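Local coordinates for protein cytosol aminopeptidase (Coxiella burnetii, PDB 3IJ3) that probably removes amino acids from the N-terminus of peptides as a manganese-dependent metalloaminopeptidase of the M17 family, at residues Leu281-Ala284 with Arg285-Leu289; Gly238-Lys241 with Ala242-Thr246; Pro459-Ile463 with Gly464-Met468; Glu182-Pro186 with Ser187-Gln191. All coordinates share one frame; numbering follows the deposited sequence.

Contact 1: Leu281-Ala284 with Arg285-Leu289; sequences LGLA and RMIML
Leu281 O takes the backbone N-H of Arg285 at 2.9 Å, the first of four successive i to i+4 bonds that run through the C-terminal half of helix 275-289. The side chain of Leu281 itself turns out of this ladder, toward Leu176 and Val196 on the neighbouring helices. Gly282 O receives Met286 N at 3.0 Å, and the CG of Met286 lies 3.7 Å from the same oxygen before the thioether bends off toward Trp166 and Phe474. Leu283 O accepts from Ile287 N. Ile287 CG1 stands beside its own backbone N (chi1 -72°), which lays it 3.3 Å from Leu283 O and brings CD1 to 4.3 Å from Leu283 CG, one turn back. Ala284 O accepts from Met288 N. Here the Met288 chain, straight at chi2, folds at chi3 (-71°) and carries CE back over the alanine, 3.5 Å from Ala284 O and 4.3 Å from Ala284 CB. The one charged group, Arg285, extends away from the segment before it; its NH1 binds the hydroxyls of Thr168 and Thr169, and Leu289 CD1 lies 3.5 Å above one guanidinium face. The chemistry is thus divided: main-chain bonds satisfy the carbonyls of Leu281 to Ala284, while methyl, methylene and thioether groups form a hydrophobic surface that packs against strand 295-305 and the surrounding helices.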
ATOM      1  N   LEU A 281      11.186  36.490  -4.149  1.00 15.48           N
ATOM      2  CA  LEU A 281      10.600  37.751  -4.610  1.00 14.93           C
ATOM      3  C   LEU A 281      10.318  38.691  -3.428  1.00 13.59           C
ATOM      4  O   LEU A 281      10.593  39.892  -3.494  1.00 14.39           O
ATOM      5  CB  LEU A 281       9.302  37.486  -5.395  1.00 15.33           C
ATOM      6  CG  LEU A 281       8.544  38.728  -5.852  1.00 14.90           C
ATOM      7  CD1 LEU A 281       9.438  39.664  -6.722  1.00 15.46           C
ATOM      8  CD2 LEU A 281       7.251  38.336  -6.594  1.00 16.37           C
ATOM      9  N   GLY A 282       9.799  38.147  -2.324  1.00 14.15           N
ATOM     10  CA  GLY A 282       9.492  38.982  -1.146  1.00 13.82           C
ATOM     11  C   GLY A 282      10.744  39.589  -0.529  1.00 13.88           C
ATOM     12  O   GLY A 282      10.768  40.793  -0.211  1.00 15.31           O
ATOM     13  N   LEU A 283      11.797  38.783  -0.427  1.00 14.03           N
ATOM     14  CA  LEU A 283      13.076  39.268   0.098  1.00 14.48           C
ATOM     15  C   LEU A 283      13.637  40.366  -0.844  1.00 14.54           C
ATOM     16  O   LEU A 283      14.095  41.412  -0.378  1.00 13.86           O
ATOM     17  CB  LEU A 283      14.072  38.131   0.293  1.00 13.86           C
ATOM     18  CG  LEU A 283      15.381  38.561   0.901  1.00 13.90           C
ATOM     19  CD1 LEU A 283      15.175  39.267   2.282  1.00 13.73           C
ATOM     20  CD2 LEU A 283      16.283  37.353   1.009  1.00 14.57           C
ATOM     21  N   ALA A 284      13.575  40.137  -2.159  1.00 14.47           N
ATOM     22  CA  ALA A 284      13.982  41.146  -3.134  1.00 14.09           C
ATOM     23  C   ALA A 284      13.211  42.453  -2.896  1.00 14.77           C
ATOM     24  O   ALA A 284      13.784  43.548  -2.920  1.00 15.09           O
ATOM     25  CB  ALA A 284      13.713  40.643  -4.570  1.00 14.26           C
ATOM     26  N   ARG A 285      11.899  42.344  -2.721  1.00 15.35           N
ATOM     27  CA  ARG A 285      11.067  43.514  -2.466  1.00 15.91           C
ATOM     28  C   ARG A 285      11.501  44.290  -1.222  1.00 15.37           C
ATOM     29  O   ARG A 285      11.583  45.528  -1.265  1.00 15.18           O
ATOM     30  CB  ARG A 285       9.592  43.117  -2.418  1.00 16.31           C
ATOM     31  CG  ARG A 285       8.672  44.319  -2.265  1.00 15.02           C
ATOM     32  CD  ARG A 285       7.235  43.905  -2.474  1.00 18.16           C
ATOM     33  NE  ARG A 285       6.378  45.076  -2.466  1.00 19.09           N
ATOM     34  CZ  ARG A 285       5.765  45.573  -1.389  1.00 21.89           C
ATOM     35  NH1 ARG A 285       5.869  44.991  -0.206  1.00 21.68           N
ATOM     36  NH2 ARG A 285       5.027  46.667  -1.516  1.00 26.00           N
ATOM     37  N   MET A 286      11.825  43.590  -0.128  1.00 15.06           N
ATOM     38  CA  MET A 286      12.292  44.280   1.088  1.00 15.53           C
ATOM     39  C   MET A 286      13.625  44.991   0.858  1.00 14.64           C
ATOM     40  O   MET A 286      13.828  46.121   1.314  1.00 14.25           O
ATOM     41  CB  MET A 286      12.384  43.315   2.284  1.00 15.04           C
ATOM     42  CG  MET A 286      11.043  42.873   2.820  1.00 19.00           C
ATOM     43  SD  MET A 286      10.136  44.232   3.546  1.00 22.92           S
ATOM     44  CE  MET A 286      11.379  44.925   4.583  1.00 16.23           C
ATOM     45  N   ILE A 287      14.521  44.342   0.125  1.00 14.03           N
ATOM     46  CA  ILE A 287      15.813  44.925  -0.198  1.00 14.52           C
ATOM     47  C   ILE A 287      15.615  46.245  -0.962  1.00 13.89           C
ATOM     48  O   ILE A 287      16.263  47.243  -0.652  1.00 13.87           O
ATOM     49  CB  ILE A 287      16.648  43.932  -1.022  1.00 14.06           C
ATOM     50  CG1 ILE A 287      17.126  42.770  -0.133  1.00 15.41           C
ATOM     51  CG2 ILE A 287      17.849  44.630  -1.670  1.00 17.82           C
ATOM     52  CD1 ILE A 287      17.777  41.620  -0.955  1.00 15.07           C
ATOM     53  N   MET A 288      14.680  46.248  -1.910  1.00 13.73           N
ATOM     54  CA  MET A 288      14.404  47.445  -2.722  1.00 15.26           C
ATOM     55  C   MET A 288      13.646  48.528  -1.944  1.00 15.20           C
ATOM     56  O   MET A 288      13.960  49.732  -2.049  1.00 14.91           O
ATOM     57  CB  MET A 288      13.689  47.040  -4.037  1.00 15.00           C
ATOM     58  CG  MET A 288      14.607  46.196  -4.970  1.00 16.14           C
ATOM     59  SD  MET A 288      13.883  45.743  -6.574  1.00 17.62           S
ATOM     60  CE  MET A 288      12.632  44.500  -6.133  1.00 15.96           C
ATOM     61  N   LEU A 289      12.677  48.111  -1.140  1.00 15.38           N
ATOM     62  CA  LEU A 289      11.921  49.042  -0.294  1.00 16.24           C
ATOM     63  C   LEU A 289      12.811  49.784   0.686  1.00 17.38           C
ATOM     64  O   LEU A 289      12.602  50.966   0.961  1.00 16.10           O
ATOM     65  CB  LEU A 289      10.827  48.301   0.495  1.00 16.17           C
ATOM     66  CG  LEU A 289       9.539  47.950  -0.248  1.00 16.23           C
ATOM     67  CD1 LEU A 289       8.706  46.957   0.528  1.00 17.17           C
ATOM     68  CD2 LEU A 289       8.753  49.239  -0.542  1.00 18.76           C
TER

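Contact 2: Gly238-Lys241 with Ala242-Thr246; sequences GDIK and APKVT
Two hydrogen bonds close the bend at Asp239, one from the main chain and one from the side chain. Ala242 N donates to Asp239 O at 3.0 Å, the closing bond of a type I beta turn; the N-H points well at the oxygen (161°), but the donor stands far above the carbonyl plane. Asp239 OD1 in turn accepts from Lys241 N at 2.8 Å, met from above the carboxylate plane, and this makes an Asx turn inside the beta turn. The carboxylate reaches that N-H because CG lies anti to the aspartate's own N and next to its carbonyl carbon (chi1 -170°).

Water supplies the second kind of link. One molecule donates to Ile240 O and to Ala242 O, at 2.5 and 2.6 Å, and accepts from Lys244 NZ at 2.9 Å. The lysine chain is extended up to a bend at its last torsion, and its ammonium reaches two turn carbonyls through this one water.

Side-chain packing across the turn is slight: Ala242 CB is 4.3 Å from Asp239 CB, and Ile240 CD1 is 4.5 Å from Lys244 NZ. Ile240 and Lys244 both also touch Arg295 on strand 295-305, whose guanidinium binds Gly238 O. The whole is a solvent-facing tight turn that joins strand 231-237 to strand 244-252, both neighbours of strand 295-305 in the large mixed sheet of the catalytic domain.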
ATOM      1  N   GLY A 238      19.777  48.047  -8.554  1.00 15.65           N
ATOM      2  CA  GLY A 238      20.834  48.576  -7.728  1.00 16.30           C
ATOM      3  C   GLY A 238      22.069  49.050  -8.447  1.00 17.61           C
ATOM      4  O   GLY A 238      22.236  48.821  -9.647  1.00 17.47           O
ATOM      5  N   ASP A 239      22.938  49.696  -7.675  1.00 19.00           N
ATOM      6  CA  ASP A 239      24.194  50.246  -8.170  1.00 20.92           C
ATOM      7  C   ASP A 239      25.103  49.127  -8.643  1.00 21.17           C
ATOM      8  O   ASP A 239      25.386  48.203  -7.888  1.00 21.65           O
ATOM      9  CB  ASP A 239      24.868  51.049  -7.055  1.00 21.03           C
ATOM     10  CG  ASP A 239      26.070  51.864  -7.544  1.00 26.49           C
ATOM     11  OD1 ASP A 239      26.789  51.434  -8.474  1.00 27.81           O
ATOM     12  OD2 ASP A 239      26.303  52.945  -6.970  1.00 32.66           O
ATOM     13  N   ILE A 240      25.575  49.227  -9.879  1.00 22.04           N
ATOM     14  CA  ILE A 240      26.444  48.198 -10.463  1.00 24.63           C
ATOM     15  C   ILE A 240      27.785  48.068  -9.729  1.00 24.81           C
ATOM     16  O   ILE A 240      28.458  47.055  -9.855  1.00 26.46           O
ATOM     17  CB  ILE A 240      26.673  48.439 -11.990  1.00 26.06           C
ATOM     18  CG1 ILE A 240      27.341  47.221 -12.640  1.00 29.90           C
ATOM     19  CG2 ILE A 240      27.475  49.691 -12.228  1.00 27.32           C
ATOM     20  CD1 ILE A 240      26.587  45.922 -12.438  1.00 33.62           C
ATOM     21  N   LYS A 241      28.146  49.072  -8.941  1.00 24.45           N
ATOM     22  CA  LYS A 241      29.391  49.047  -8.176  1.00 25.39           C
ATOM     23  C   LYS A 241      29.249  48.380  -6.796  1.00 24.20           C
ATOM     24  O   LYS A 241      30.258  48.130  -6.123  1.00 24.53           O
ATOM     25  CB  LYS A 241      29.883  50.485  -7.944  1.00 26.95           C
ATOM     26  CG  LYS A 241      30.088  51.334  -9.197  1.00 32.26           C
ATOM     27  CD  LYS A 241      31.119  50.737 -10.136  1.00 38.23           C
ATOM     28  CE  LYS A 241      31.554  51.766 -11.181  1.00 41.98           C
ATOM     29  NZ  LYS A 241      32.581  51.226 -12.127  1.00 44.65           N
ATOM     30  N   ALA A 242      28.013  48.118  -6.368  1.00 21.49           N
ATOM     31  CA  ALA A 242      27.753  47.550  -5.041  1.00 20.27           C
ATOM     32  C   ALA A 242      27.952  46.032  -5.009  1.00 18.82           C
ATOM     33  O   ALA A 242      27.940  45.386  -6.050  1.00 18.26           O
ATOM     34  CB  ALA A 242      26.306  47.886  -4.605  1.00 20.60           C
ATOM     35  N   PRO A 243      28.115  45.454  -3.803  1.00 18.46           N
ATOM     36  CA  PRO A 243      28.296  44.004  -3.705  1.00 18.01           C
ATOM     37  C   PRO A 243      27.112  43.273  -4.279  1.00 17.39           C
ATOM     38  O   PRO A 243      25.989  43.666  -4.032  1.00 16.50           O
ATOM     39  CB  PRO A 243      28.383  43.750  -2.192  1.00 18.79           C
ATOM     40  CG  PRO A 243      28.760  45.057  -1.607  1.00 20.10           C
ATOM     41  CD  PRO A 243      28.131  46.093  -2.477  1.00 19.52           C
ATOM     42  N   LYS A 244      27.381  42.195  -5.009  1.00 14.84           N
ATOM     43  CA  LYS A 244      26.330  41.429  -5.637  1.00 16.53           C
ATOM     44  C   LYS A 244      25.708  40.418  -4.682  1.00 15.56           C
ATOM     45  O   LYS A 244      26.395  39.557  -4.140  1.00 15.90           O
ATOM     46  CB  LYS A 244      26.858  40.711  -6.876  1.00 15.93           C
ATOM     47  CG  LYS A 244      27.212  41.608  -8.053  1.00 19.05           C
ATOM     48  CD  LYS A 244      27.710  40.746  -9.222  1.00 20.07           C
ATOM     49  CE  LYS A 244      27.862  41.541 -10.523  1.00 25.51           C
ATOM     50  NZ  LYS A 244      28.850  42.600 -10.415  1.00 22.25           N
ATOM     51  N   VAL A 245      24.405  40.557  -4.464  1.00 15.23           N
ATOM     52  CA  VAL A 245      23.617  39.609  -3.664  1.00 14.77           C
ATOM     53  C   VAL A 245      22.620  39.039  -4.652  1.00 15.29           C
ATOM     54  O   VAL A 245      21.828  39.802  -5.231  1.00 14.18           O
ATOM     55  CB  VAL A 245      22.892  40.288  -2.504  1.00 14.87           C
ATOM     56  CG1 VAL A 245      21.911  39.295  -1.809  1.00 15.81           C
ATOM     57  CG2 VAL A 245      23.907  40.868  -1.518  1.00 14.28           C
ATOM     58  N   THR A 246      22.657  37.718  -4.851  1.00 14.39           N
ATOM     59  CA  THR A 246      21.780  37.049  -5.798  1.00 14.75           C
ATOM     60  C   THR A 246      20.865  36.078  -5.070  1.00 14.52           C
ATOM     61  O   THR A 246      21.333  35.211  -4.290  1.00 14.60           O
ATOM     62  CB  THR A 246      22.584  36.312  -6.913  1.00 15.18           C
ATOM     63  OG1 THR A 246      23.394  37.259  -7.628  1.00 15.70           O
ATOM     64  CG2 THR A 246      21.613  35.535  -7.912  1.00 14.60           C
TER
HETATM   65  O   HOH W   1      28.344  44.857  -8.591  1.00 27.95           O

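Contact 3: Pro459-Ile463 with Gly464-Met468; sequences PGRPI and GGEAM
Glu466 OE1 lies against the aliphatic part of Arg461, 3.4 Å from CG and 3.8 Å from CB, and is gripped from outside by Arg174 NH2 in a salt bridge and by Asn454 ND2. This is the loop that leaves strand 445-454 and returns as the short antiparallel strand 464-465 in the large mixed sheet of the catalytic domain. Although opposite in charge, the two side chains form no ion pair with each other: Arg461 NE stays 5.8 Å from Glu466 OE1, and the guanidinium and carboxylate planes are inclined by 40°. The arginine bends at chi3 (-70°) and turns its head back on its own loop, where NE and NH2 grip Pro459 O side-on, at 2.8 and 3.0 Å; there is also a cation-pi contact with Trp99. Glu466 OE2 is held separately by Ala467 N, which uses the anti lone pair of the carboxylate. With bonds to both oxygens, the buried carboxylate is fixed in rotation, and the charge of Arg174 would probably favour its ionised form. At the start of strand 464-465, Gly464 has a backbone conformation in which a CB would run into Ile463 O. Ile463, just before it, packs on Glu413 of a neighbouring subunit. Across the mouth of the loop one water donates to Pro462 O at 2.8 Å and to Gly465 O at 2.7 Å.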
ATOM      1  N   PRO A 459      -2.519  31.914  16.154  1.00 17.41           N
ATOM      2  CA  PRO A 459      -2.555  33.376  16.217  1.00 16.60           C
ATOM      3  C   PRO A 459      -1.561  34.032  15.277  1.00 15.96           C
ATOM      4  O   PRO A 459      -0.347  33.762  15.346  1.00 14.57           O
ATOM      5  CB  PRO A 459      -2.215  33.677  17.682  1.00 17.30           C
ATOM      6  CG  PRO A 459      -2.595  32.444  18.412  1.00 18.98           C
ATOM      7  CD  PRO A 459      -2.197  31.333  17.470  1.00 19.36           C
ATOM      8  N   GLY A 460      -2.100  34.866  14.387  1.00 14.90           N
ATOM      9  CA  GLY A 460      -1.321  35.602  13.428  1.00 15.52           C
ATOM     10  C   GLY A 460      -0.954  34.808  12.193  1.00 15.45           C
ATOM     11  O   GLY A 460      -0.375  35.374  11.262  1.00 16.14           O
ATOM     12  N   ARG A 461      -1.353  33.535  12.161  1.00 14.84           N
ATOM     13  CA  ARG A 461      -0.943  32.568  11.108  1.00 15.22           C
ATOM     14  C   ARG A 461      -2.117  31.730  10.575  1.00 14.80           C
ATOM     15  O   ARG A 461      -2.357  30.613  11.020  1.00 16.97           O
ATOM     16  CB  ARG A 461       0.150  31.684  11.719  1.00 16.37           C
ATOM     17  CG  ARG A 461       1.468  32.462  11.934  1.00 18.26           C
ATOM     18  CD  ARG A 461       2.322  31.857  13.014  1.00 24.69           C
ATOM     19  NE  ARG A 461       1.689  32.073  14.326  1.00 27.18           N
ATOM     20  CZ  ARG A 461       2.090  31.515  15.472  1.00 28.99           C
ATOM     21  NH1 ARG A 461       3.118  30.671  15.477  1.00 30.39           N
ATOM     22  NH2 ARG A 461       1.445  31.787  16.611  1.00 25.00           N
ATOM     23  N   PRO A 462      -2.875  32.301   9.641  1.00 13.98           N
ATOM     24  CA  PRO A 462      -4.038  31.621   9.072  1.00 14.07           C
ATOM     25  C   PRO A 462      -3.629  30.440   8.220  1.00 12.32           C
ATOM     26  O   PRO A 462      -2.551  30.454   7.645  1.00 11.87           O
ATOM     27  CB  PRO A 462      -4.697  32.700   8.209  1.00 15.24           C
ATOM     28  CG  PRO A 462      -4.007  33.995   8.539  1.00 18.31           C
ATOM     29  CD  PRO A 462      -2.708  33.674   9.122  1.00 15.75           C
ATOM     30  N   ILE A 463      -4.489  29.436   8.142  1.00 12.18           N
ATOM     31  CA  ILE A 463      -4.217  28.256   7.315  1.00 11.54           C
ATOM     32  C   ILE A 463      -3.965  28.687   5.885  1.00 11.36           C
ATOM     33  O   ILE A 463      -4.733  29.465   5.320  1.00 12.97           O
ATOM     34  CB  ILE A 463      -5.392  27.251   7.345  1.00 11.86           C
ATOM     35  CG1 ILE A 463      -5.474  26.526   8.697  1.00 16.17           C
ATOM     36  CG2 ILE A 463      -5.196  26.183   6.283  1.00 13.62           C
ATOM     37  CD1 ILE A 463      -6.820  25.761   8.889  1.00 19.71           C
ATOM     38  N   GLY A 464      -2.919  28.154   5.293  1.00 11.57           N
ATOM     39  CA  GLY A 464      -2.527  28.479   3.914  1.00 11.77           C
ATOM     40  C   GLY A 464      -1.086  28.936   3.837  1.00 11.90           C
ATOM     41  O   GLY A 464      -0.275  28.645   4.724  1.00 13.34           O
ATOM     42  N   GLY A 465      -0.750  29.654   2.767  1.00 11.89           N
ATOM     43  CA  GLY A 465       0.631  30.083   2.528  1.00 11.74           C
ATOM     44  C   GLY A 465       1.195  30.927   3.642  1.00 12.98           C
ATOM     45  O   GLY A 465       0.460  31.667   4.329  1.00 12.90           O
ATOM     46  N   GLU A 466       2.491  30.822   3.833  1.00 12.93           N
ATOM     47  CA  GLU A 466       3.132  31.577   4.872  1.00 14.13           C
ATOM     48  C   GLU A 466       4.570  31.886   4.555  1.00 14.15           C
ATOM     49  O   GLU A 466       5.248  31.130   3.837  1.00 14.88           O
ATOM     50  CB  GLU A 466       3.044  30.803   6.197  1.00 14.60           C
ATOM     51  CG  GLU A 466       3.556  31.543   7.397  1.00 16.35           C
ATOM     52  CD  GLU A 466       2.809  32.847   7.641  1.00 17.13           C
ATOM     53  OE1 GLU A 466       1.963  32.863   8.548  1.00 17.73           O
ATOM     54  OE2 GLU A 466       3.044  33.853   6.904  1.00 16.21           O
ATOM     55  N   ALA A 467       5.020  33.034   5.075  1.00 13.35           N
ATOM     56  CA  ALA A 467       6.399  33.476   4.961  1.00 14.48           C
ATOM     57  C   ALA A 467       7.194  33.037   6.185  1.00 14.28           C
ATOM     58  O   ALA A 467       6.764  33.250   7.335  1.00 15.32           O
ATOM     59  CB  ALA A 467       6.459  35.009   4.848  1.00 13.35           C
ATOM     60  N   MET A 468       8.394  32.558   5.949  0.70 14.34           N
ATOM     61  CA  MET A 468       9.266  32.155   7.015  0.70 15.79           C
ATOM     62  C   MET A 468      10.691  32.429   6.599  0.70 15.84           C
ATOM     63  O   MET A 468      10.972  32.706   5.429  0.70 16.50           O
ATOM     64  CB  MET A 468       9.020  30.702   7.375  0.70 17.39           C
ATOM     65  CG  MET A 468       9.049  29.763   6.210  0.70 18.57           C
ATOM     66  SD  MET A 468       8.097  28.252   6.510  0.70 20.99           S
ATOM     67  CE  MET A 468       6.471  28.997   6.679  0.70 25.78           C
TER
HETATM   68  O   HOH W   2      -1.689  32.431   5.789  1.00 15.88           O

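Contact 4: Glu182-Pro186 with Ser187-Gln191; sequences EDMGP and SELAQ
The N-terminus of helix 186-200 is built here, with Gly185 at the N-cap position and Glu188, at N3, folded back on it to give one half of a capping box; the glycine has no side chain to return the bond. Gly185 N donates to Glu188 OE1 at 2.7 Å; the bond is bent, 137° at the hydrogen, and reaches the oxygen from above the carboxylate plane. Glu188 CG lies next to its own backbone N (chi1 -68°), and a turn at chi2 swings the carboxylate toward the preceding loop, with CG 3.5 Å from Asp183 O. A carboxylate at this end of the helix would probably interact favourably with the helix dipole. The glycine serves the helix with its carbonyl as well, since Gly185 O accepts from Leu189 N at 3.0 Å. Pro186 follows as the first helical residue, a position where its missing N-H costs no bond, and its carbonyl takes Ala190 N at 2.9 Å. Before the N-cap, Met184 bends at chi2 and chi3, placing SD 3.8 Å from Leu189 N, while its side chain and that of Glu188 run past each other in opposite directions. Pro186 and Leu189 face Cys253 and Ala302, so the turn is seated on the central sheet. Farther back, Glu182 OE1 forms salt bridges to Arg313 and Arg224 of a neighbouring subunit, and Asp183 OD2 binds Tyr143 OH. A water lies 3.0 Å from Glu182 O and 3.1 Å from Glu188 OE2.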
ATOM      1  N   GLU A 182      -3.923  27.003 -11.220  1.00  5.92           N
ATOM      2  CA  GLU A 182      -4.547  27.397 -12.473  1.00  6.88           C
ATOM      3  C   GLU A 182      -4.402  28.905 -12.756  1.00  6.06           C
ATOM      4  O   GLU A 182      -4.298  29.314 -13.919  1.00  7.34           O
ATOM      5  CB  GLU A 182      -6.036  27.043 -12.455  1.00  7.75           C
ATOM      6  CG  GLU A 182      -6.828  27.518 -13.687  1.00  7.93           C
ATOM      7  CD  GLU A 182      -6.411  26.875 -15.008  1.00 11.19           C
ATOM      8  OE1 GLU A 182      -5.657  25.872 -15.043  1.00 11.09           O
ATOM      9  OE2 GLU A 182      -6.882  27.374 -16.063  1.00 11.50           O
ATOM     10  N   ASP A 183      -4.409  29.690 -11.701  1.00  6.26           N
ATOM     11  CA  ASP A 183      -4.316  31.162 -11.798  1.00  6.98           C
ATOM     12  C   ASP A 183      -2.940  31.701 -11.376  1.00  8.59           C
ATOM     13  O   ASP A 183      -2.741  32.913 -11.220  1.00  8.39           O
ATOM     14  CB  ASP A 183      -5.439  31.750 -10.937  1.00  6.58           C
ATOM     15  CG  ASP A 183      -6.830  31.303 -11.395  1.00  7.19           C
ATOM     16  OD1 ASP A 183      -7.049  31.139 -12.605  1.00  8.30           O
ATOM     17  OD2 ASP A 183      -7.715  31.172 -10.532  1.00  8.34           O
ATOM     18  N   MET A 184      -1.977  30.803 -11.225  1.00 12.93           N
ATOM     19  CA  MET A 184      -0.624  31.154 -10.820  1.00 13.22           C
ATOM     20  C   MET A 184       0.355  30.179 -11.473  1.00 15.73           C
ATOM     21  O   MET A 184       1.039  29.392 -10.785  1.00 16.79           O
ATOM     22  CB  MET A 184      -0.466  31.178  -9.298  1.00 14.51           C
ATOM     23  CG  MET A 184       0.887  31.657  -8.794  1.00 16.12           C
ATOM     24  SD  MET A 184       1.419  33.275  -9.437  1.00 18.35           S
ATOM     25  CE  MET A 184       0.031  34.340  -8.948  1.00 15.74           C
ATOM     26  N   GLY A 185       0.412  30.260 -12.797  1.00 15.76           N
ATOM     27  CA  GLY A 185       1.364  29.481 -13.565  1.00 17.04           C
ATOM     28  C   GLY A 185       2.619  30.305 -13.822  1.00 16.19           C
ATOM     29  O   GLY A 185       2.778  31.403 -13.313  1.00 15.77           O
ATOM     30  N   PRO A 186       3.526  29.787 -14.657  1.00 16.25           N
ATOM     31  CA  PRO A 186       4.781  30.516 -14.902  1.00 16.64           C
ATOM     32  C   PRO A 186       4.592  31.964 -15.376  1.00 17.41           C
ATOM     33  O   PRO A 186       5.299  32.863 -14.912  1.00 18.05           O
ATOM     34  CB  PRO A 186       5.489  29.645 -15.957  1.00 16.54           C
ATOM     35  CG  PRO A 186       4.985  28.257 -15.670  1.00 16.99           C
ATOM     36  CD  PRO A 186       3.516  28.455 -15.269  1.00 16.57           C
ATOM     37  N   SER A 187       3.636  32.179 -16.282  0.50 17.45           N
ATOM     38  CA  SER A 187       3.345  33.510 -16.811  0.50 18.44           C
ATOM     39  C   SER A 187       2.852  34.452 -15.729  0.50 17.80           C
ATOM     40  O   SER A 187       3.286  35.597 -15.658  0.50 16.79           O
ATOM     41  CB  SER A 187       2.295  33.428 -17.926  0.50 19.74           C
ATOM     42  OG  SER A 187       2.785  32.667 -19.013  0.50 23.07           O
ATOM     43  N   GLU A 188       1.955  33.962 -14.875  1.00 17.56           N
ATOM     44  CA  GLU A 188       1.409  34.783 -13.796  1.00 17.53           C
ATOM     45  C   GLU A 188       2.486  35.129 -12.761  1.00 16.88           C
ATOM     46  O   GLU A 188       2.485  36.218 -12.178  1.00 16.58           O
ATOM     47  CB  GLU A 188       0.211  34.127 -13.121  1.00 17.82           C
ATOM     48  CG  GLU A 188      -1.028  34.019 -14.007  1.00 19.00           C
ATOM     49  CD  GLU A 188      -1.016  32.883 -14.996  1.00 25.45           C
ATOM     50  OE1 GLU A 188      -0.216  31.923 -14.875  1.00 21.38           O
ATOM     51  OE2 GLU A 188      -1.868  32.930 -15.907  1.00 29.44           O
ATOM     52  N   LEU A 189       3.392  34.194 -12.533  1.00 16.31           N
ATOM     53  CA  LEU A 189       4.498  34.410 -11.608  1.00 16.09           C
ATOM     54  C   LEU A 189       5.424  35.476 -12.216  1.00 16.96           C
ATOM     55  O   LEU A 189       5.851  36.416 -11.527  1.00 15.92           O
ATOM     56  CB  LEU A 189       5.218  33.104 -11.336  1.00 16.58           C
ATOM     57  CG  LEU A 189       6.283  33.071 -10.261  1.00 19.19           C
ATOM     58  CD1 LEU A 189       5.703  33.632  -8.930  1.00 21.44           C
ATOM     59  CD2 LEU A 189       6.827  31.640 -10.099  1.00 19.14           C
ATOM     60  N   ALA A 190       5.718  35.349 -13.508  1.00 16.19           N
ATOM     61  CA  ALA A 190       6.522  36.374 -14.190  1.00 17.61           C
ATOM     62  C   ALA A 190       5.860  37.750 -14.099  1.00 16.97           C
ATOM     63  O   ALA A 190       6.540  38.763 -13.845  1.00 15.89           O
ATOM     64  CB  ALA A 190       6.763  35.990 -15.668  1.00 16.09           C
ATOM     65  N   GLN A 191       4.528  37.801 -14.297  1.00 17.50           N
ATOM     66  CA  GLN A 191       3.809  39.057 -14.185  1.00 18.67           C
ATOM     67  C   GLN A 191       3.909  39.659 -12.775  1.00 17.89           C
ATOM     68  O   GLN A 191       4.058  40.883 -12.610  1.00 17.04           O
ATOM     69  CB  GLN A 191       2.338  38.878 -14.604  1.00 19.15           C
ATOM     70  CG  GLN A 191       1.530  40.175 -14.531  1.00 26.34           C
ATOM     71  CD  GLN A 191       2.171  41.312 -15.359  1.00 36.50           C
ATOM     72  OE1 GLN A 191       2.499  42.390 -14.826  1.00 39.20           O
ATOM     73  NE2 GLN A 191       2.416  41.044 -16.644  1.00 41.25           N
TER
HETATM   74  O   HOH W   3      -2.878  30.035 -16.504  1.00 29.65           O

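In the fold
Contacts 1 and 4 are the buried pair: the first is mid-to-late helix, where the backbone satisfies itself and the outward surface is mostly apolar, the second a helix start, where a carboxylate joins the main-chain bonds. Their helices pack together, Leu281 and Met288 touching Val196 on helix 186-200, and both lean on strand 295-305. Contact 2 is at the surface, and its bonds are those of a tight turn, an Asx turn and a water bridge. Contact 3 lies between these extremes, partly buried and rich in charge; it shares the large sheet with contact 2, though their centres are about 32 Å apart. Contacts 3 and 4 also reach a neighbouring subunit, whereas contacts 1 and 2 stay within the chain.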